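Local coordinates for 2-oxoglutarate (2OG) and Fe(II)-dependent oxygenase superfamily protein (Arabidopsis thaliana, PDB 6KWA) that probably catalyses the irreversible, 2-oxoglutarate-dependent oxidation of the plant hormone indole-3-acetic acid to inactive 2-oxoindole-3-acetic acid, at residues M41-K45 against Q179-N183; V58-N62 against E82-L86; R150-F156 against T236-A242; G186-N192 against V226-Q231. All coordinates share one frame; numbering follows the deposited sequence.

Contact 1. Residues M41-K45 against Q179-N183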
loop_
_atom_site.group_PDB
_atom_site.type_symbol
_atom_site.label_atom_id
_atom_site.label_comp_id
_atom_site.label_asym_id
_atom_site.label_seq_id
_atom_site.Cartn_x
_atom_site.Cartn_y
_atom_site.Cartn_z
ATOM N N MET A 41 10.919 6.682 8.507
ATOM C CA MET A 41 10.525 6.592 7.113
ATOM C C MET A 41 11.719 6.901 6.210
ATOM O O MET A 41 11.953 6.209 5.220
ATOM C CB MET A 41 9.379 7.565 6.830
ATOM C CG MET A 41 8.031 7.095 7.402
ATOM S SD MET A 41 6.735 8.329 7.191
ATOM C CE MET A 41 6.779 8.715 5.439
ATOM N N ALA A 42 12.498 7.922 6.566
ATOM C CA ALA A 42 13.642 8.290 5.731
ATOM C C ALA A 42 14.686 7.202 5.807
ATOM O O ALA A 42 15.308 6.848 4.803
ATOM C CB ALA A 42 14.211 9.631 6.138
ATOM N N GLU A 43 14.848 6.627 6.991
ATOM C CA GLU A 43 15.813 5.549 7.176
ATOM C C GLU A 43 15.371 4.314 6.392
ATOM O O GLU A 43 16.207 3.516 5.911
ATOM C CB GLU A 43 15.989 5.217 8.675
ATOM C CG GLU A 43 16.937 6.219 9.329
ATOM C CD GLU A 43 16.813 6.294 10.825
ATOM O OE1 GLU A 43 16.094 5.467 11.429
ATOM O OE2 GLU A 43 17.397 7.233 11.398
ATOM N N MET A 44 14.061 4.116 6.303
ATOM C CA MET A 44 13.561 2.990 5.532
ATOM C C MET A 44 13.876 3.193 4.055
ATOM O O MET A 44 14.334 2.265 3.386
ATOM C CB MET A 44 12.059 2.780 5.751
ATOM C CG MET A 44 11.515 1.542 5.033
ATOM S SD MET A 44 12.093 -0.010 5.725
ATOM C CE MET A 44 12.673 -0.867 4.274
ATOM N N LYS A 45 13.685 4.404 3.552
ATOM C CA LYS A 45 13.952 4.642 2.138
ATOM C C LYS A 45 15.454 4.473 1.795
ATOM O O LYS A 45 15.796 3.968 0.719
ATOM C CB LYS A 45 13.471 6.027 1.723
ATOM C CG LYS A 45 13.570 6.245 0.234
ATOM C CD LYS A 45 13.310 7.684 -0.163
ATOM C CE LYS A 45 13.513 7.880 -1.658
ATOM N NZ LYS A 45 13.555 9.333 -2.003
ATOM N N GLN A 179 4.389 4.668 0.843
ATOM C CA GLN A 179 5.371 5.731 1.041
ATOM C C GLN A 179 6.010 5.951 -0.325
ATOM O O GLN A 179 6.790 5.123 -0.791
ATOM C CB GLN A 179 6.418 5.356 2.112
ATOM C CG GLN A 179 7.496 6.431 2.368
ATOM C CD GLN A 179 8.548 6.002 3.389
ATOM O OE1 GLN A 179 8.272 5.210 4.275
ATOM N NE2 GLN A 179 9.770 6.499 3.232
ATOM N N ASP A 180 5.636 7.031 -0.997
ATOM C CA ASP A 180 6.018 7.205 -2.386
ATOM C C ASP A 180 7.337 8.000 -2.401
ATOM O O ASP A 180 7.778 8.450 -1.366
ATOM C CB ASP A 180 4.917 7.930 -3.152
ATOM C CG ASP A 180 5.048 7.773 -4.652
ATOM O OD1 ASP A 180 6.039 7.168 -5.091
ATOM O OD2 ASP A 180 4.184 8.291 -5.398
ATOM N N ASP A 181 7.988 8.142 -3.552
ATOM C CA ASP A 181 9.256 8.874 -3.613
ATOM C C ASP A 181 9.006 10.390 -3.704
ATOM O O ASP A 181 8.536 10.871 -4.744
ATOM C CB ASP A 181 10.090 8.396 -4.805
ATOM C CG ASP A 181 11.550 8.825 -4.712
ATOM O OD1 ASP A 181 11.869 9.753 -3.926
ATOM O OD2 ASP A 181 12.393 8.182 -5.384
ATOM N N GLU A 182 9.317 11.135 -2.639
ATOM C CA GLU A 182 9.030 12.585 -2.585
ATOM C C GLU A 182 9.658 13.365 -3.742
ATOM O O GLU A 182 9.179 14.438 -4.111
ATOM C CB GLU A 182 9.488 13.197 -1.248
ATOM C CG GLU A 182 10.997 13.169 -0.969
ATOM C CD GLU A 182 11.504 11.801 -0.532
ATOM O OE1 GLU A 182 10.992 10.778 -1.048
ATOM O OE2 GLU A 182 12.392 11.745 0.356
ATOM N N ASN A 183 10.722 12.814 -4.314
ATOM C CA ASN A 183 11.490 13.504 -5.340
ATOM C C ASN A 183 11.025 13.250 -6.774
ATOM O O ASN A 183 11.496 13.909 -7.703
ATOM C CB ASN A 183 12.966 13.116 -5.214
ATOM C CG ASN A 183 13.549 13.493 -3.864
ATOM O OD1 ASN A 183 13.333 14.606 -3.383
ATOM N ND2 ASN A 183 14.264 12.559 -3.232
#
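Lys45 reaches from helix 38-51 to Asp181 and Glu182 and shows how one extended side chain can tie a helix to an irregular loop. Its CB lies off the nitrogen end of the Gln179 amide, 4.0 Å from NE2. CG stands anti to the backbone N (chi1 -173°), and the later torsions stay near 180°, which carries the chain straight out from the helix. CD passes the carboxylate of Glu182, and CE comes against Asp181, 3.4 Å from its OD1. At the tip, NZ forms two salt bridges: one of 2.6 Å to Asp181 OD1 and a longer one of 3.1 Å to Glu182 OE1. It meets both oxygens from above their carboxylate planes. The ammonium thus sits between two acids whose mutual repulsion it probably offsets, since Asp181 OD1 and Glu182 OE1 are only 3.2 Å apart. On the other face of its carboxylate, Asp181 OD1 accepts a hydrogen bond from the backbone N of Asn183, which makes an Asx turn that shapes the loop.

One turn back along the helix, Met41 O accepts a bond of 3.0 Å from Gln179 NE2, nearly straight at 164° but from above the carbonyl plane. Lys45 N uses the opposite face of that oxygen for the ordinary helical bond. Met41 bends at chi3 and lays CE 3.8 Å from Gln179 CD, while Gln179 OE1 is bound by Tyr115. The contact joins a helix of the N-terminal region to the end of strand 175-179, part of the double-stranded beta-helix core of 2-oxoglutarate-dependent oxygenases.

Contact 2. Residues V58-N62 against E82-L86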
loop_
_atom_site.group_PDB
_atom_site.type_symbol
_atom_site.label_atom_id
_atom_site.label_comp_id
_atom_site.label_asym_id
_atom_site.label_seq_id
_atom_site.Cartn_x
_atom_site.Cartn_y
_atom_site.Cartn_z
ATOM N N VAL A 58 22.218 -12.379 -4.419
ATOM C CA VAL A 58 21.636 -12.183 -3.100
ATOM C C VAL A 58 20.120 -11.864 -3.225
ATOM O O VAL A 58 19.281 -12.493 -2.564
ATOM C CB VAL A 58 22.327 -11.034 -2.337
ATOM C CG1 VAL A 58 21.562 -10.712 -1.040
ATOM C CG2 VAL A 58 23.791 -11.382 -2.031
ATOM N N LYS A 59 19.764 -10.931 -4.110
ATOM C CA LYS A 59 18.357 -10.545 -4.268
ATOM C C LYS A 59 17.472 -11.710 -4.668
ATOM O O LYS A 59 16.358 -11.826 -4.162
ATOM C CB LYS A 59 18.218 -9.420 -5.280
ATOM C CG LYS A 59 18.796 -8.111 -4.768
ATOM C CD LYS A 59 18.479 -6.918 -5.674
ATOM C CE LYS A 59 19.371 -6.845 -6.923
ATOM N NZ LYS A 59 19.236 -5.493 -7.597
ATOM N N VAL A 60 17.987 -12.609 -5.504
ATOM C CA VAL A 60 17.190 -13.749 -5.986
ATOM C C VAL A 60 16.859 -14.715 -4.849
ATOM O O VAL A 60 15.956 -15.561 -4.978
ATOM C CB VAL A 60 17.915 -14.510 -7.139
ATOM C CG1 VAL A 60 17.019 -15.594 -7.742
ATOM C CG2 VAL A 60 18.311 -13.544 -8.252
ATOM N N ARG A 61 17.575 -14.572 -3.734
ATOM C CA ARG A 61 17.322 -15.347 -2.518
ATOM C C ARG A 61 16.022 -14.897 -1.805
ATOM O O ARG A 61 15.497 -15.610 -0.940
ATOM C CB ARG A 61 18.527 -15.227 -1.580
ATOM C CG ARG A 61 19.723 -16.085 -1.983
ATOM C CD ARG A 61 21.048 -15.657 -1.301
ATOM N NE ARG A 61 20.962 -15.332 0.122
ATOM C CZ ARG A 61 22.001 -14.901 0.843
ATOM N NH1 ARG A 61 21.846 -14.631 2.133
ATOM N NH2 ARG A 61 23.203 -14.762 0.275
ATOM N N ASN A 62 15.505 -13.724 -2.175
ATOM C CA ASN A 62 14.200 -13.259 -1.686
ATOM C C ASN A 62 13.116 -14.061 -2.389
ATOM O O ASN A 62 12.567 -13.655 -3.404
ATOM C CB ASN A 62 14.035 -11.746 -1.922
ATOM C CG ASN A 62 12.678 -11.194 -1.443
ATOM O OD1 ASN A 62 12.049 -10.409 -2.152
ATOM N ND2 ASN A 62 12.242 -11.582 -0.244
ATOM N N GLU A 82 11.623 -3.120 -10.665
ATOM C CA GLU A 82 12.249 -4.135 -9.847
ATOM C C GLU A 82 11.623 -4.116 -8.431
ATOM O O GLU A 82 11.218 -3.064 -7.925
ATOM C CB GLU A 82 13.772 -3.896 -9.781
ATOM C CG GLU A 82 14.568 -4.959 -8.996
ATOM C CD GLU A 82 16.056 -4.642 -8.929
ATOM O OE1 GLU A 82 16.434 -3.489 -9.262
ATOM O OE2 GLU A 82 16.844 -5.529 -8.519
ATOM N N ALA A 83 11.512 -5.271 -7.792
ATOM C CA ALA A 83 10.845 -5.304 -6.509
ATOM C C ALA A 83 11.342 -6.416 -5.621
ATOM O O ALA A 83 11.735 -7.486 -6.102
ATOM C CB ALA A 83 9.312 -5.416 -6.708
ATOM N N LEU A 84 11.290 -6.145 -4.317
ATOM C CA LEU A 84 11.572 -7.097 -3.264
ATOM C C LEU A 84 10.404 -7.077 -2.283
ATOM O O LEU A 84 9.675 -6.085 -2.186
ATOM C CB LEU A 84 12.880 -6.760 -2.521
ATOM C CG LEU A 84 14.233 -6.851 -3.225
ATOM C CD1 LEU A 84 15.182 -5.775 -2.742
ATOM C CD2 LEU A 84 14.815 -8.222 -2.908
ATOM N N GLY A 85 10.218 -8.154 -1.533
ATOM C CA GLY A 85 9.179 -8.106 -0.530
ATOM C C GLY A 85 9.040 -9.317 0.342
ATOM O O GLY A 85 9.715 -10.336 0.159
ATOM N N LEU A 86 8.132 -9.212 1.301
ATOM C CA LEU A 86 7.958 -10.281 2.265
ATOM C C LEU A 86 6.501 -10.365 2.635
ATOM O O LEU A 86 5.789 -9.357 2.680
ATOM C CB LEU A 86 8.848 -10.066 3.499
ATOM C CG LEU A 86 8.587 -8.956 4.511
ATOM C CD1 LEU A 86 7.813 -9.460 5.694
ATOM C CD2 LEU A 86 9.850 -8.307 4.974
#
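Asn62 meets the backbone of Gly85 through a pair of hydrogen bonds made by its side-chain amide. Gly85 N donates to Asn62 OD1 over 3.0 Å, close to straight at 170°, and Asn62 ND2 returns a bond of 2.8 Å to Gly85 O, which lies in the plane of the amide. Two bonds to one residue fix the rotation of the amide, and ND2 has a further acceptor in Gln101 OE1. With CG anti to its backbone N (chi1 179°), the asparagine carries its amide toward the strand.

The charged interaction is a short salt bridge, 2.6 Å from Lys59 NZ to Glu82 OE2. It uses the syn lone pair of OE2, and the two chains cross at about a right angle. The bridge is buried; Tyr71 OH also binds Glu82 OE2, and Phe52 O takes another bond from the ammonium.

Apolar contact fills the middle, where Leu84 CD2 rests 3.7 Å from Asn62 CB and also lies near Lys59 CB.

Lys59 to Asn62 form a type I beta turn. Its asparagine imitates a neighbouring strand's backbone beside strand 81-87, an outermost strand of the larger sheet of this double-stranded beta-helix enzyme.

Contact 3. Residues R150-F156 against T236-A242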
loop_
_atom_site.group_PDB
_atom_site.type_symbol
_atom_site.label_atom_id
_atom_site.label_comp_id
_atom_site.label_asym_id
_atom_site.label_seq_id
_atom_site.Cartn_x
_atom_site.Cartn_y
_atom_site.Cartn_z
ATOM N N ARG A 150 6.255 -4.696 0.328
ATOM C CA ARG A 150 6.894 -4.713 -0.979
ATOM C C ARG A 150 7.627 -3.407 -1.220
ATOM O O ARG A 150 7.052 -2.327 -1.070
ATOM C CB ARG A 150 5.866 -4.938 -2.097
ATOM C CG ARG A 150 6.485 -5.361 -3.433
ATOM C CD ARG A 150 5.568 -6.274 -4.256
ATOM N NE ARG A 150 6.216 -6.792 -5.460
ATOM C CZ ARG A 150 7.061 -7.829 -5.458
ATOM N NH1 ARG A 150 7.379 -8.418 -4.322
ATOM N NH2 ARG A 150 7.616 -8.266 -6.581
ATOM N N ILE A 151 8.888 -3.491 -1.630
ATOM C CA ILE A 151 9.633 -2.276 -1.925
ATOM C C ILE A 151 9.956 -2.301 -3.398
ATOM O O ILE A 151 10.247 -3.351 -3.983
ATOM C CB ILE A 151 10.908 -2.147 -1.093
ATOM C CG1 ILE A 151 11.851 -3.325 -1.326
ATOM C CG2 ILE A 151 10.554 -2.058 0.390
ATOM C CD1 ILE A 151 13.104 -3.286 -0.445
ATOM N N ASN A 152 9.903 -1.132 -4.007
ATOM C CA ASN A 152 9.927 -1.049 -5.436
ATOM C C ASN A 152 11.018 -0.107 -5.908
ATOM O O ASN A 152 11.268 0.898 -5.252
ATOM C CB ASN A 152 8.561 -0.550 -5.920
ATOM C CG ASN A 152 7.397 -1.309 -5.263
ATOM O OD1 ASN A 152 7.158 -2.476 -5.569
ATOM N ND2 ASN A 152 6.681 -0.645 -4.350
ATOM N N LYS A 153 11.659 -0.445 -7.036
ATOM C CA LYS A 153 12.632 0.427 -7.715
ATOM C C LYS A 153 12.191 0.639 -9.154
ATOM O O LYS A 153 12.125 -0.324 -9.935
ATOM C CB LYS A 153 14.039 -0.173 -7.689
ATOM C CG LYS A 153 15.090 0.612 -8.483
ATOM C CD LYS A 153 16.523 0.198 -8.114
ATOM C CE LYS A 153 17.529 0.487 -9.210
ATOM N NZ LYS A 153 18.916 0.374 -8.645
ATOM N N TYR A 154 11.844 1.871 -9.507
ATOM C CA TYR A 154 11.436 2.157 -10.890
ATOM C C TYR A 154 12.605 2.765 -11.628
ATOM O O TYR A 154 13.215 3.723 -11.127
ATOM C CB TYR A 154 10.221 3.113 -10.957
ATOM C CG TYR A 154 9.049 2.526 -10.279
ATOM C CD1 TYR A 154 8.163 1.738 -10.989
ATOM C CD2 TYR A 154 8.862 2.690 -8.911
ATOM C CE1 TYR A 154 7.109 1.147 -10.364
ATOM C CE2 TYR A 154 7.809 2.094 -8.270
ATOM C CZ TYR A 154 6.942 1.336 -8.997
ATOM O OH TYR A 154 5.912 0.771 -8.315
ATOM N N HIS A 155 12.911 2.226 -12.797
ATOM C CA HIS A 155 13.929 2.827 -13.593
ATOM C C HIS A 155 13.398 3.400 -14.914
ATOM O O HIS A 155 13.071 2.652 -15.843
ATOM C CB HIS A 155 14.999 1.803 -13.905
ATOM C CG HIS A 155 16.139 2.378 -14.699
ATOM N ND1 HIS A 155 16.908 1.608 -15.548
ATOM C CD2 HIS A 155 16.610 3.648 -14.789
ATOM C CE1 HIS A 155 17.825 2.391 -16.100
ATOM N NE2 HIS A 155 17.675 3.628 -15.654
ATOM N N PHE A 156 13.250 4.714 -14.999
ATOM C CA PHE A 156 12.744 5.359 -16.221
ATOM C C PHE A 156 13.900 5.968 -17.017
ATOM O O PHE A 156 14.689 6.743 -16.485
ATOM C CB PHE A 156 11.684 6.421 -15.848
ATOM C CG PHE A 156 10.488 5.834 -15.139
ATOM C CD1 PHE A 156 9.917 4.653 -15.593
ATOM C CD2 PHE A 156 9.989 6.408 -13.984
ATOM C CE1 PHE A 156 8.849 4.100 -14.947
ATOM C CE2 PHE A 156 8.919 5.848 -13.332
ATOM C CZ PHE A 156 8.350 4.688 -13.820
ATOM N N THR A 236 14.375 8.996 -14.668
ATOM C CA THR A 236 14.954 9.016 -13.338
ATOM C C THR A 236 14.793 7.678 -12.583
ATOM O O THR A 236 14.174 6.725 -13.089
ATOM C CB THR A 236 14.337 10.170 -12.527
ATOM O OG1 THR A 236 15.099 10.387 -11.335
ATOM C CG2 THR A 236 12.906 9.840 -12.157
ATOM N N MET A 237 15.359 7.622 -11.376
ATOM C CA MET A 237 15.199 6.480 -10.484
ATOM C C MET A 237 14.169 6.847 -9.440
ATOM O O MET A 237 14.150 7.968 -8.946
ATOM C CB MET A 237 16.514 6.094 -9.809
ATOM C CG MET A 237 17.526 5.456 -10.731
ATOM S SD MET A 237 17.128 3.741 -11.102
ATOM C CE MET A 237 18.639 3.239 -11.932
ATOM N N ARG A 238 13.282 5.914 -9.134
ATOM C CA ARG A 238 12.187 6.193 -8.222
ATOM C C ARG A 238 12.048 4.992 -7.269
ATOM O O ARG A 238 12.158 3.840 -7.696
ATOM C CB ARG A 238 10.924 6.482 -9.042
ATOM C CG ARG A 238 9.632 6.685 -8.296
ATOM C CD ARG A 238 8.540 7.075 -9.304
ATOM N NE ARG A 238 7.255 7.300 -8.646
ATOM C CZ ARG A 238 6.446 6.322 -8.254
ATOM N NH1 ARG A 238 6.804 5.064 -8.442
ATOM N NH2 ARG A 238 5.292 6.593 -7.655
ATOM N N TYR A 239 11.898 5.256 -5.976
ATOM C CA TYR A 239 11.776 4.198 -4.985
ATOM C C TYR A 239 10.486 4.371 -4.206
ATOM O O TYR A 239 10.179 5.472 -3.804
ATOM C CB TYR A 239 12.953 4.233 -4.021
ATOM C CG TYR A 239 14.299 4.021 -4.687
ATOM C CD1 TYR A 239 14.818 2.743 -4.864
ATOM C CD2 TYR A 239 15.038 5.104 -5.153
ATOM C CE1 TYR A 239 16.027 2.549 -5.479
ATOM C CE2 TYR A 239 16.268 4.923 -5.764
ATOM C CZ TYR A 239 16.761 3.646 -5.925
ATOM O OH TYR A 239 17.978 3.447 -6.537
ATOM N N SER A 240 9.729 3.304 -3.990
ATOM C CA SER A 240 8.497 3.402 -3.195
ATOM C C SER A 240 8.406 2.213 -2.259
ATOM O O SER A 240 8.976 1.130 -2.525
ATOM C CB SER A 240 7.257 3.507 -4.078
ATOM O OG SER A 240 6.921 2.259 -4.643
ATOM N N ILE A 241 7.759 2.432 -1.125
ATOM C CA ILE A 241 7.528 1.359 -0.175
ATOM C C ILE A 241 6.032 1.140 -0.022
ATOM O O ILE A 241 5.319 2.081 0.370
ATOM C CB ILE A 241 8.107 1.693 1.198
ATOM C CG1 ILE A 241 9.547 2.188 1.058
ATOM C CG2 ILE A 241 7.954 0.517 2.099
ATOM C CD1 ILE A 241 10.024 3.067 2.241
ATOM N N ALA A 242 5.555 -0.081 -0.285
ATOM C CA ALA A 242 4.113 -0.371 -0.178
ATOM C C ALA A 242 3.861 -1.429 0.870
ATOM O O ALA A 242 4.600 -2.424 0.961
ATOM C CB ALA A 242 3.541 -0.819 -1.521
#
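Tyr154 and Arg238 lie side by side and point the same way from an antiparallel pair of strands in the larger sheet of the double-stranded beta-helix. Arg238 NH1 comes over a face of the tyrosine ring, 3.1 Å from CE2, while the guanidinium and ring planes stand 65° apart. The arginine's CG is anti to its backbone N (chi1 175°) and the chain stays extended to NE, which brings the charged end alongside the ring; NH2 is paired with Asp180. Ser240 OG approaches the edge of the same ring, in its plane. Asn152 shares this face of the sheet. Its OD1 is taken by Tyr81 OH. All four residues bind 2-oxoglutarate, which is absent from this model, so the contact forms much of the cosubstrate pocket.

Lys153, His155, Met237 and Tyr239 project from the opposite face. Lys153 lies alongside Tyr239, pointing the same way, with CD 3.6 Å from CE1, and its CE touches Met237 SD. Met237 bends at chi2 and places its methyl CE over the His155 ring, a CH-pi contact with CE 3.8 Å from the ring centroid.

Backbone hydrogen bonds hold the register, among them Tyr154 N to Arg238 O at 2.7 Å. On the pocket face, Asn152 ND2 donates to Ser240 OG over 2.9 Å, with the hydroxyl oxygen 20° out of the amide plane.

Contact 4. Residues G186-N192 against V226-Q231. With MG (magnesium ion), chain D.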
loop_
_atom_site.group_PDB
_atom_site.type_symbol
_atom_site.label_atom_id
_atom_site.label_comp_id
_atom_site.label_asym_id
_atom_site.label_seq_id
_atom_site.Cartn_x
_atom_site.Cartn_y
_atom_site.Cartn_z
ATOM N N GLY A 186 4.211 10.823 -9.642
ATOM C CA GLY A 186 3.610 10.584 -10.939
ATOM C C GLY A 186 2.500 9.558 -10.888
ATOM O O GLY A 186 1.867 9.265 -11.911
ATOM N N LEU A 187 2.265 9.019 -9.692
ATOM C CA LEU A 187 1.146 8.123 -9.458
ATOM C C LEU A 187 -0.133 8.824 -9.897
ATOM O O LEU A 187 -0.300 10.021 -9.654
ATOM C CB LEU A 187 1.092 7.715 -7.991
ATOM C CG LEU A 187 -0.108 6.914 -7.513
ATOM C CD1 LEU A 187 -0.092 5.527 -8.120
ATOM C CD2 LEU A 187 -0.011 6.816 -6.010
ATOM N N GLU A 188 -1.032 8.083 -10.537
ATOM C CA GLU A 188 -2.308 8.643 -10.978
ATOM C C GLU A 188 -3.414 7.640 -10.857
ATOM O O GLU A 188 -3.177 6.448 -10.959
ATOM C CB GLU A 188 -2.234 9.065 -12.448
ATOM C CG GLU A 188 -2.009 10.514 -12.717
ATOM C CD GLU A 188 -2.098 10.813 -14.203
ATOM O OE1 GLU A 188 -2.105 9.839 -15.005
ATOM O OE2 GLU A 188 -2.169 12.013 -14.562
ATOM N N ALA A 189 -4.635 8.137 -10.720
ATOM C CA ALA A 189 -5.775 7.278 -10.432
ATOM C C ALA A 189 -6.981 7.680 -11.245
ATOM O O ALA A 189 -7.189 8.864 -11.522
ATOM C CB ALA A 189 -6.124 7.316 -8.961
ATOM N N MET A 190 -7.794 6.694 -11.592
ATOM C CA MET A 190 -8.988 6.959 -12.362
ATOM C C MET A 190 -10.155 7.350 -11.472
ATOM O O MET A 190 -10.432 6.682 -10.478
ATOM C CB MET A 190 -9.376 5.736 -13.189
ATOM C CG MET A 190 -10.509 6.017 -14.162
ATOM S SD MET A 190 -10.928 4.572 -15.152
ATOM C CE MET A 190 -9.444 4.469 -16.142
ATOM N N ASP A 191 -10.786 8.467 -11.812
ATOM C CA ASP A 191 -12.113 8.833 -11.327
ATOM C C ASP A 191 -13.136 7.956 -12.045
ATOM O O ASP A 191 -13.276 8.036 -13.263
ATOM C CB ASP A 191 -12.384 10.319 -11.587
ATOM C CG ASP A 191 -13.737 10.803 -11.044
ATOM O OD1 ASP A 191 -14.660 9.993 -10.793
ATOM O OD2 ASP A 191 -13.873 12.032 -10.862
ATOM N N ASN A 192 -13.834 7.101 -11.308
ATOM C CA ASN A 192 -14.822 6.213 -11.923
ATOM C C ASN A 192 -16.093 6.907 -12.473
ATOM O O ASN A 192 -16.899 6.261 -13.140
ATOM C CB ASN A 192 -15.236 5.125 -10.933
ATOM C CG ASN A 192 -14.226 4.009 -10.842
ATOM O OD1 ASN A 192 -13.406 3.818 -11.744
ATOM N ND2 ASN A 192 -14.280 3.255 -9.755
ATOM N N VAL A 226 -9.692 1.434 -6.071
ATOM C CA VAL A 226 -9.304 2.427 -7.057
ATOM C C VAL A 226 -8.345 1.906 -8.142
ATOM O O VAL A 226 -7.433 1.091 -7.890
ATOM C CB VAL A 226 -8.684 3.680 -6.371
ATOM C CG1 VAL A 226 -7.367 3.349 -5.688
ATOM C CG2 VAL A 226 -8.547 4.835 -7.397
ATOM N N LYS A 227 -8.565 2.402 -9.358
ATOM C CA LYS A 227 -7.706 2.077 -10.479
ATOM C C LYS A 227 -6.589 3.093 -10.522
ATOM O O LYS A 227 -6.834 4.299 -10.580
ATOM C CB LYS A 227 -8.465 2.088 -11.814
ATOM C CG LYS A 227 -9.654 1.135 -11.938
ATOM C CD LYS A 227 -10.282 1.293 -13.336
ATOM C CE LYS A 227 -11.428 0.332 -13.604
ATOM N NZ LYS A 227 -12.653 0.711 -12.822
ATOM N N HIS A 228 -5.359 2.616 -10.525
ATOM C CA HIS A 228 -4.248 3.545 -10.514
ATOM C C HIS A 228 -3.067 3.071 -11.361
ATOM O O HIS A 228 -2.944 1.887 -11.701
ATOM C CB HIS A 228 -3.798 3.804 -9.059
ATOM C CG HIS A 228 -3.447 2.568 -8.295
ATOM N ND1 HIS A 228 -4.401 1.691 -7.822
ATOM C CD2 HIS A 228 -2.250 2.079 -7.885
ATOM C CE1 HIS A 228 -3.805 0.705 -7.173
ATOM N NE2 HIS A 228 -2.502 0.917 -7.195
ATOM N N ARG A 229 -2.187 4.012 -11.670
ATOM C CA ARG A 229 -0.981 3.710 -12.433
ATOM C C ARG A 229 0.050 4.778 -12.118
ATOM O O ARG A 229 -0.294 5.864 -11.635
ATOM C CB ARG A 229 -1.246 3.713 -13.934
ATOM C CG ARG A 229 -2.102 4.883 -14.315
ATOM C CD ARG A 229 -2.184 5.118 -15.798
ATOM N NE ARG A 229 -2.797 6.418 -16.061
ATOM C CZ ARG A 229 -3.164 6.834 -17.265
ATOM N NH1 ARG A 229 -2.989 6.040 -18.312
ATOM N NH2 ARG A 229 -3.719 8.030 -17.421
ATOM N N VAL A 230 1.306 4.481 -12.425
ATOM C CA VAL A 230 2.365 5.462 -12.279
ATOM C C VAL A 230 2.842 5.879 -13.669
ATOM O O VAL A 230 3.148 5.047 -14.525
ATOM C CB VAL A 230 3.533 4.935 -11.426
ATOM C CG1 VAL A 230 4.021 3.592 -11.947
ATOM C CG2 VAL A 230 4.663 5.956 -11.402
ATOM N N GLN A 231 2.835 7.184 -13.899
ATOM C CA GLN A 231 3.260 7.757 -15.165
ATOM C C GLN A 231 4.691 8.263 -15.086
ATOM O O GLN A 231 5.104 8.827 -14.073
ATOM C CB GLN A 231 2.340 8.899 -15.555
ATOM C CG GLN A 231 1.401 8.581 -16.671
ATOM C CD GLN A 231 0.895 9.840 -17.305
ATOM O OE1 GLN A 231 0.957 10.913 -16.698
ATOM N NE2 GLN A 231 0.393 9.731 -18.528
HETATM MG MG MG D . -0.900 -0.371 -6.818
HETATM O O HOH W 1 -12.453 0.592 -9.536
#
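Ala189 and His228 face each other as a non-hydrogen-bonded antiparallel pair, and the histidine carries the contact's link to the metal: its NE2 binds the magnesium ion at 2.1 Å. His169 and Asp171 supply the other protein ligands. At the far side of the ring, His228 ND1 donates to Val226 O over 3.1 Å. That oxygen lies in the ring plane, so metal and carbonyl together fix the ring's rotation. CG of His228 sits between its backbone N and carbonyl carbon (chi1 56°), a setting that turns the imidazole toward the ion. Leu187 CD1 packs near CD2 of the same ring.

Backbone bonds set the histidine's strand. Arg229 pairs with Glu188, whose N donates to Arg229 O and whose O accepts Arg229 N, and Met190 N reaches Lys227 O over 2.8 Å. These strands belong to the smaller sheet of the double-stranded beta-helix, and His169, Asp171 and His228 form the His-X-Asp...His facial triad of the family, which holds iron in the active enzymes and magnesium here.

On the sheet face away from the metal, Glu188 and Arg229 run side by side with the carboxylate and guanidinium planes 22° apart, joined by a weak salt bridge of 3.4 Å from Arg229 NH2 to Glu188 OE1. Arg229 also makes a cation-pi contact with Phe197. Toward the end of the strand pair, Met190 SD lies 3.8 Å from Lys227 CD. Farther out, Lys227 bends at chi4, and its NZ makes a weak bond to Asn192 OD1 while a water accepts from Asn192 ND2 at 3.2 Å.

How the contacts relate
Contacts 1, 2 and 3 all reach the larger sheet, where strands 81-87, 147-155, 237-245 and 175-179 are successive neighbours; contacts 1 and 2 bring helices 38-51 and 56-59 to it. Contact 4 belongs to the smaller sheet. Centres of contacts 1 and 3 are about 10 Å apart and joined by the Asp180-Arg238 salt bridge, while contacts 2 and 3, about 13 Å apart, share backbone pairing. The centre of contact 4 lies about 16 Å from that of contact 3; Val230 packs on Arg238 between them. Contact 2 lies inside the chain loop closed by contact 1, and contact 4 inside that closed by contact 3, while contacts 1 and 3 interlock. Metal ligand and cosubstrate pocket thus meet from two sheets.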